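Local coordinates for protein cystatin (PDB 6I1M) that probably inhibits papain-like cysteine proteases, as a secreted stefin-type (type 1) cystatin of the liver fluke, at residues T62-P74 with A81-T93. Sequence-based numbering, arbitrary orientation. Where two conformers were deposited one is given.
Sequences TCPGCWEVVVFVP and ATSVGTPTRVSCT
Phe-72 and Ser-83 form a hydrogen-bonded antiparallel pair in the hairpin of strands 66-74 and 83-90, the latter an outermost strand of the four-stranded antiparallel cystatin sheet. Phe-72 N reaches Ser-83 O at 2.9 Å and Ser-83 N returns to Phe-72 O; Glu-68 and Thr-88 exchange a second such pair. Between the two ladders the register slips by one residue, and the edge strand breaks at Gly-85 to Pro-87. Gly-85 N still meets Val-70 O at 2.6 Å, while two waters bridge the gap: one joins Val-70 N to Thr-86 O, the other links Glu-68 O, Thr-86 O and the Thr-88 hydroxyl.

On the face turned to helix 12-28, Val-69 spreads its methyls, Val-69 CG1 lying 3.5 Å from Val-84 CG1 and Val-69 CG2 3.8 Å from Pro-87 CB. Trp-67, its CG beside the backbone N (chi1 -64°), brings NE1 to 3.6 Å from Arg-89 CG, and a water accepts from that N-H in the ring plane.

Near the C-terminus, the Cys-66 to Cys-92 disulfide ties together the open end of the hairpin, its S-S torsion 106°. Disulfide, ladders and bridging waters thus probably hold the strands together across the break, the waters taking up Val-70 N and Thr-86 O where direct pairing lapses.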
loop_
_atom_site.group_PDB
_atom_site.type_symbol
_atom_site.label_atom_id
_atom_site.label_comp_id
_atom_site.label_asym_id
_atom_site.label_seq_id
_atom_site.Cartn_x
_atom_site.Cartn_y
_atom_site.Cartn_z
ATOM N N THR A 62 7.920 -15.087 7.965
ATOM C CA THR A 62 7.401 -16.012 6.914
ATOM C C THR A 62 7.230 -15.306 5.559
ATOM O O THR A 62 6.896 -15.987 4.608
ATOM C CB THR A 62 6.114 -16.738 7.340
ATOM O OG1 THR A 62 5.072 -15.777 7.471
ATOM C CG2 THR A 62 6.289 -17.498 8.631
ATOM N N CYS A 63 7.505 -14.000 5.463
ATOM C CA CYS A 63 7.372 -13.229 4.188
ATOM C C CYS A 63 8.424 -12.121 4.114
ATOM O O CYS A 63 8.104 -10.979 3.820
ATOM C CB CYS A 63 5.957 -12.663 4.019
ATOM S SG CYS A 63 5.268 -11.843 5.488
ATOM N N PRO A 64 9.727 -12.420 4.323
ATOM C CA PRO A 64 10.730 -11.376 4.328
ATOM C C PRO A 64 10.800 -10.703 2.948
ATOM O O PRO A 64 10.646 -11.347 1.917
ATOM C CB PRO A 64 12.006 -12.149 4.657
ATOM C CG PRO A 64 11.717 -13.558 4.175
ATOM C CD PRO A 64 10.277 -13.765 4.544
ATOM N N GLY A 65 11.000 -9.406 2.962
ATOM C CA GLY A 65 11.154 -8.601 1.749
ATOM C C GLY A 65 10.258 -7.398 1.871
ATOM O O GLY A 65 9.413 -7.370 2.808
ATOM N N CYS A 66 10.470 -6.445 0.982
ATOM C CA CYS A 66 9.729 -5.179 0.933
ATOM C C CYS A 66 9.120 -5.064 -0.457
ATOM O O CYS A 66 9.720 -5.551 -1.441
ATOM C CB CYS A 66 10.622 -3.991 1.254
ATOM S SG CYS A 66 11.046 -3.892 3.017
ATOM N N TRP A 67 7.933 -4.468 -0.491
ATOM C CA TRP A 67 7.166 -4.182 -1.718
ATOM C C TRP A 67 6.737 -2.718 -1.694
ATOM O O TRP A 67 6.544 -2.135 -0.580
ATOM C CB TRP A 67 5.970 -5.118 -1.827
ATOM C CG TRP A 67 6.260 -6.582 -1.986
ATOM C CD1 TRP A 67 6.166 -7.305 -3.145
ATOM C CD2 TRP A 67 6.516 -7.543 -0.946
ATOM N NE1 TRP A 67 6.353 -8.637 -2.896
ATOM C CE2 TRP A 67 6.610 -8.812 -1.565
ATOM C CE3 TRP A 67 6.712 -7.459 0.438
ATOM C CZ2 TRP A 67 6.873 -9.980 -0.849
ATOM C CZ3 TRP A 67 6.980 -8.611 1.146
ATOM C CH2 TRP A 67 7.067 -9.853 0.509
ATOM N N GLU A 68 6.654 -2.121 -2.868
ATOM C CA GLU A 68 5.963 -0.828 -3.062
ATOM C C GLU A 68 4.590 -1.150 -3.648
ATOM O O GLU A 68 4.530 -1.937 -4.600
ATOM C CB GLU A 68 6.817 0.076 -3.940
ATOM C CG GLU A 68 6.096 1.291 -4.457
ATOM C CD GLU A 68 6.980 2.099 -5.386
ATOM O OE1 GLU A 68 8.076 2.522 -4.919
ATOM O OE2 GLU A 68 6.603 2.258 -6.583
ATOM N N VAL A 69 3.530 -0.585 -3.075
ATOM C CA VAL A 69 2.129 -0.840 -3.513
ATOM C C VAL A 69 1.402 0.497 -3.506
ATOM O O VAL A 69 1.343 1.126 -2.446
ATOM C CB VAL A 69 1.404 -1.839 -2.594
ATOM C CG1 VAL A 69 0.073 -2.297 -3.196
ATOM C CG2 VAL A 69 2.273 -3.042 -2.253
ATOM N N VAL A 70 0.830 0.877 -4.638
ATOM C CA VAL A 70 -0.021 2.085 -4.770
ATOM C C VAL A 70 -1.494 1.705 -4.605
ATOM O O VAL A 70 -1.952 0.779 -5.270
ATOM C CB VAL A 70 0.246 2.799 -6.100
ATOM C CG1 VAL A 70 -0.515 4.110 -6.165
ATOM C CG2 VAL A 70 1.735 3.019 -6.316
ATOM N N VAL A 71 -2.199 2.396 -3.709
ATOM C CA VAL A 71 -3.681 2.296 -3.558
ATOM C C VAL A 71 -4.298 3.637 -3.968
ATOM O O VAL A 71 -3.912 4.654 -3.369
ATOM C CB VAL A 71 -4.086 1.947 -2.119
ATOM C CG1 VAL A 71 -5.596 1.813 -1.992
ATOM C CG2 VAL A 71 -3.380 0.695 -1.617
ATOM N N PHE A 72 -5.257 3.594 -4.892
ATOM C CA PHE A 72 -6.108 4.714 -5.334
ATOM C C PHE A 72 -7.409 4.722 -4.522
ATOM O O PHE A 72 -8.189 3.736 -4.517
ATOM C CB PHE A 72 -6.396 4.618 -6.828
ATOM C CG PHE A 72 -7.313 5.713 -7.306
ATOM C CD1 PHE A 72 -6.932 7.047 -7.203
ATOM C CD2 PHE A 72 -8.587 5.422 -7.773
ATOM C CE1 PHE A 72 -7.775 8.049 -7.656
ATOM C CE2 PHE A 72 -9.443 6.442 -8.162
ATOM C CZ PHE A 72 -9.036 7.750 -8.095
ATOM N N VAL A 73 -7.652 5.844 -3.854
ATOM C CA VAL A 73 -8.934 6.145 -3.159
ATOM C C VAL A 73 -9.631 7.236 -3.965
ATOM O O VAL A 73 -9.199 8.382 -3.971
ATOM C CB VAL A 73 -8.701 6.580 -1.703
ATOM C CG1 VAL A 73 -9.991 6.941 -1.003
ATOM C CG2 VAL A 73 -7.946 5.521 -0.929
ATOM N N PRO A 74 -10.710 6.918 -4.694
ATOM C CA PRO A 74 -11.408 7.929 -5.476
ATOM C C PRO A 74 -12.227 8.830 -4.544
ATOM O O PRO A 74 -12.490 8.484 -3.397
ATOM C CB PRO A 74 -12.335 7.109 -6.383
ATOM C CG PRO A 74 -12.659 5.901 -5.504
ATOM C CD PRO A 74 -11.363 5.603 -4.773
ATOM N N ALA A 81 -13.883 2.816 -8.113
ATOM C CA ALA A 81 -13.693 2.140 -6.814
ATOM C C ALA A 81 -12.263 2.366 -6.310
ATOM O O ALA A 81 -11.360 2.734 -7.114
ATOM C CB ALA A 81 -13.998 0.657 -6.957
ATOM N N THR A 82 -12.084 2.169 -5.006
ATOM C CA THR A 82 -10.756 2.004 -4.372
ATOM C C THR A 82 -10.047 0.830 -5.045
ATOM O O THR A 82 -10.682 -0.232 -5.187
ATOM C CB THR A 82 -10.872 1.778 -2.865
ATOM O OG1 THR A 82 -11.434 2.953 -2.290
ATOM C CG2 THR A 82 -9.542 1.486 -2.211
ATOM N N SER A 83 -8.805 1.025 -5.483
ATOM C CA SER A 83 -8.062 0.015 -6.274
ATOM C C SER A 83 -6.667 -0.127 -5.670
ATOM O O SER A 83 -5.993 0.905 -5.485
ATOM C CB SER A 83 -8.044 0.421 -7.740
ATOM O OG SER A 83 -7.496 -0.600 -8.568
ATOM N N VAL A 84 -6.264 -1.359 -5.360
ATOM C CA VAL A 84 -4.858 -1.695 -5.008
ATOM C C VAL A 84 -4.109 -1.985 -6.311
ATOM O O VAL A 84 -4.577 -2.828 -7.103
ATOM C CB VAL A 84 -4.778 -2.858 -4.003
ATOM C CG1 VAL A 84 -3.353 -3.057 -3.542
ATOM C CG2 VAL A 84 -5.689 -2.618 -2.797
ATOM N N GLY A 85 -3.001 -1.289 -6.531
ATOM C CA GLY A 85 -2.114 -1.495 -7.682
ATOM C C GLY A 85 -1.390 -2.835 -7.620
ATOM O O GLY A 85 -1.589 -3.624 -6.662
ATOM N N THR A 86 -0.533 -3.072 -8.601
ATOM C CA THR A 86 0.371 -4.240 -8.653
ATOM C C THR A 86 1.558 -4.015 -7.727
ATOM O O THR A 86 2.345 -3.076 -7.917
ATOM C CB THR A 86 0.843 -4.488 -10.090
ATOM O OG1 THR A 86 -0.343 -4.688 -10.856
ATOM C CG2 THR A 86 1.753 -5.693 -10.188
ATOM N N PRO A 87 1.762 -4.885 -6.705
ATOM C CA PRO A 87 2.951 -4.778 -5.863
ATOM C C PRO A 87 4.235 -4.998 -6.675
ATOM O O PRO A 87 4.242 -5.807 -7.601
ATOM C CB PRO A 87 2.749 -5.873 -4.817
ATOM C CG PRO A 87 1.256 -6.058 -4.818
ATOM C CD PRO A 87 0.877 -5.982 -6.286
ATOM N N THR A 88 5.258 -4.205 -6.381
ATOM C CA THR A 88 6.618 -4.386 -6.945
ATOM C C THR A 88 7.599 -4.619 -5.788
ATOM O O THR A 88 7.570 -3.869 -4.793
ATOM C CB THR A 88 7.000 -3.190 -7.818
ATOM O OG1 THR A 88 5.880 -2.930 -8.659
ATOM C CG2 THR A 88 8.215 -3.431 -8.677
ATOM N N ARG A 89 8.405 -5.667 -5.911
ATOM C CA ARG A 89 9.488 -5.963 -4.939
ATOM C C ARG A 89 10.476 -4.796 -5.009
ATOM O O ARG A 89 10.808 -4.370 -6.138
ATOM C CB ARG A 89 10.163 -7.309 -5.228
ATOM C CG ARG A 89 9.317 -8.527 -4.887
ATOM C CD ARG A 89 10.075 -9.851 -4.825
ATOM N NE ARG A 89 10.864 -10.107 -6.021
ATOM C CZ ARG A 89 10.353 -10.449 -7.199
ATOM N NH1 ARG A 89 9.045 -10.591 -7.343
ATOM N NH2 ARG A 89 11.150 -10.651 -8.230
ATOM N N VAL A 90 10.878 -4.294 -3.853
ATOM C CA VAL A 90 11.937 -3.253 -3.749
ATOM C C VAL A 90 12.886 -3.658 -2.619
ATOM O O VAL A 90 12.509 -4.519 -1.795
ATOM C CB VAL A 90 11.342 -1.851 -3.529
ATOM C CG1 VAL A 90 10.548 -1.374 -4.745
ATOM C CG2 VAL A 90 10.490 -1.809 -2.273
ATOM N N SER A 91 14.086 -3.080 -2.606
ATOM C CA SER A 91 15.075 -3.256 -1.517
ATOM C C SER A 91 14.522 -2.583 -0.258
ATOM O O SER A 91 13.912 -1.526 -0.389
ATOM C CB SER A 91 16.419 -2.699 -1.908
ATOM O OG SER A 91 17.227 -2.483 -0.759
ATOM N N CYS A 92 14.684 -3.187 0.921
ATOM C CA CYS A 92 14.209 -2.575 2.187
ATOM C C CYS A 92 15.090 -1.355 2.488
ATOM O O CYS A 92 14.559 -0.397 3.029
ATOM C CB CYS A 92 14.146 -3.580 3.330
ATOM S SG CYS A 92 12.880 -4.866 3.115
ATOM N N THR A 93 16.362 -1.376 2.077
ATOM C CA THR A 93 17.272 -0.193 2.024
ATOM C C THR A 93 17.122 0.481 0.659
ATOM O O THR A 93 17.113 1.701 0.580
ATOM C CB THR A 93 18.737 -0.587 2.254
ATOM O OG1 THR A 93 18.840 -1.204 3.540
ATOM C CG2 THR A 93 19.679 0.594 2.172
HETATM O O HOH W 1 12.931 -6.822 -0.691
HETATM O O HOH W 2 6.673 -11.167 -4.845
HETATM O O HOH W 3 4.377 -0.826 -7.132
HETATM O O HOH W 4 1.621 -0.616 -7.009
#